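Local coordinates for uncharacterized peroxidase-related protein (PDB 2PFX) that is functionally uncharacterised but, as a peroxidase-related protein of the carboxymuconolactone decarboxylase family, probably acts as an oxidoreductase, at the interface of chains A and B. Coordinates in Å, arbitrary orientation; residue numbers count along the deposited sequence, not the author numbering. Chains: chain A/B, Uncharacterized peroxidase-related protein.

The interface of chains A and B. Residues chain A 9, 11, 13, 46, 50, 178; chain B 155-156, 158-159.
B:Trp159 and B:Arg156 pack against A:Leu11, A:Leu13 and A:Phe46 in a mainly apolar patch of a two-fold symmetric interface between copies of one protein. The interface joins A and B within the deposited six-chain assembly, though the structure alone does not prove this pairing in solution. No hydrogen bond or salt bridge crosses this patch. The indole of B:Trp159 has CG anti to its backbone N (chi1 -180°), which carries the ring toward chain A. The CE1-CZ edge of A:Phe46 points at one face of that indole, toward the rim, with the planes 87° apart and CZ 3.6 Å from CD1 of B:Trp159. A:Leu13, poorly ordered, places methyl CD1 near CB of B:Trp159, while its CD2 lies over the centre of the A:Phe46 ring. At the benzene part of the indole, methyl CG2 of A:Thr178 is 3.9 Å from CE3 of B:Trp159. An alanine in place of B:Trp159 would probably open a gap between A:Phe46 and A:Thr178 and leave the phenyl edge without its aromatic partner. B:Arg156 bends at chi2 (58°) and crosses A:Phe46, with its CD 3.5 Å from the ring CE2. Beyond it, CE of A:Lys50 lies over one guanidinium face near the rim. The two side chains meet tip to tip; if both are charged, they would probably repel, leaving the contact to the CE methylene. A:Leu11 lays CD1 3.6 Å from the carbonyl O of B:Asp155. Its backbone N bonds to OG1 of A:Thr9 (3.0 Å), closing a short turn that probably steadies A:Leu11. The chain B residues start helix 155-178; on chain A, the N-terminal loop, A:Thr178 ending that helix, and A:Phe46 before helix 48-63 flank the indole.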
# COMPACT_ATOMS: atom_id res chain seq x y z
N THR A 9 -13.74 24.93 11.14
CA THR A 9 -13.89 23.69 10.38
C THR A 9 -15.01 23.86 9.35
O THR A 9 -15.66 24.91 9.32
CB THR A 9 -14.22 22.46 11.24
OG1 THR A 9 -15.56 22.53 11.71
CG2 THR A 9 -13.35 22.43 12.49
N LEU A 11 -17.63 22.06 9.59
CA LEU A 11 -18.82 21.66 10.31
C LEU A 11 -19.58 22.83 10.88
O LEU A 11 -19.01 23.79 11.38
CB LEU A 11 -18.45 20.70 11.46
CG LEU A 11 -17.85 19.37 11.01
CD1 LEU A 11 -17.70 18.45 12.20
CD2 LEU A 11 -18.67 18.66 9.93
N LEU A 13 -20.78 23.93 13.75
CA LEU A 13 -20.71 23.61 15.16
C LEU A 13 -20.47 24.93 15.92
O LEU A 13 -19.32 25.11 16.35
CB LEU A 13 -19.67 22.55 15.49
CG LEU A 13 -20.19 21.14 15.78
CD1 LEU A 13 -19.06 20.15 15.99
CD2 LEU A 13 -21.10 21.11 17.01
N PHE A 46 -17.19 24.81 21.40
CA PHE A 46 -18.64 24.73 21.55
C PHE A 46 -19.05 24.03 22.84
O PHE A 46 -20.19 24.12 23.29
CB PHE A 46 -19.27 24.01 20.35
CG PHE A 46 -19.01 22.52 20.28
CD1 PHE A 46 -17.83 22.08 19.69
CD2 PHE A 46 -19.90 21.59 20.78
CE1 PHE A 46 -17.56 20.73 19.62
CE2 PHE A 46 -19.63 20.23 20.72
CZ PHE A 46 -18.45 19.81 20.14
N LYS A 50 -15.24 19.49 26.55
CA LYS A 50 -14.43 18.95 25.48
C LYS A 50 -13.15 19.74 25.31
O LYS A 50 -12.07 19.18 25.14
CB LYS A 50 -15.27 18.94 24.19
CG LYS A 50 -16.47 17.98 24.29
CD LYS A 50 -17.05 17.65 22.94
CE LYS A 50 -18.23 16.68 23.08
NZ LYS A 50 -17.78 15.31 23.44
N THR A 178 -12.56 16.97 9.41
CA THR A 178 -13.52 18.06 9.55
C THR A 178 -13.19 19.29 8.71
O THR A 178 -13.88 20.32 8.80
CB THR A 178 -13.64 18.47 11.03
OG1 THR A 178 -12.40 19.00 11.52
CG2 THR A 178 -14.01 17.26 11.87
N ASP B 155 -23.97 17.56 12.38
CA ASP B 155 -22.55 17.92 12.37
C ASP B 155 -21.94 17.68 13.74
O ASP B 155 -20.77 17.29 13.77
CB ASP B 155 -22.37 19.38 11.94
CG ASP B 155 -22.43 19.54 10.44
OD1 ASP B 155 -22.85 18.55 9.78
OD2 ASP B 155 -22.07 20.64 9.95
N ARG B 156 -22.68 17.86 14.83
CA ARG B 156 -22.14 17.48 16.13
C ARG B 156 -21.87 15.98 16.14
O ARG B 156 -20.87 15.50 16.69
CB ARG B 156 -23.10 17.87 17.24
CG ARG B 156 -22.81 17.31 18.60
CD ARG B 156 -21.43 17.64 19.18
NE ARG B 156 -21.18 16.54 20.14
CZ ARG B 156 -21.69 16.45 21.35
NH1 ARG B 156 -22.48 17.39 21.84
NH2 ARG B 156 -21.42 15.40 22.13
N ILE B 158 -21.06 14.10 13.55
CA ILE B 158 -19.86 13.88 12.74
C ILE B 158 -18.59 14.18 13.52
O ILE B 158 -17.59 13.46 13.51
CB ILE B 158 -19.95 14.70 11.44
CG1 ILE B 158 -21.12 14.23 10.56
CG2 ILE B 158 -18.65 14.65 10.65
CD1 ILE B 158 -21.29 15.08 9.32
N TRP B 159 -18.63 15.29 14.25
CA TRP B 159 -17.55 15.65 15.16
C TRP B 159 -17.23 14.53 16.15
O TRP B 159 -16.07 14.22 16.38
CB TRP B 159 -17.93 16.89 15.97
CG TRP B 159 -16.86 17.33 16.94
CD1 TRP B 159 -16.81 17.14 18.28
CD2 TRP B 159 -15.67 18.04 16.59
NE1 TRP B 159 -15.66 17.70 18.79
CE2 TRP B 159 -14.94 18.26 17.77
CE3 TRP B 159 -15.16 18.51 15.37
CZ2 TRP B 159 -13.73 18.93 17.77
CZ3 TRP B 159 -13.95 19.18 15.38
CH2 TRP B 159 -13.25 19.38 16.58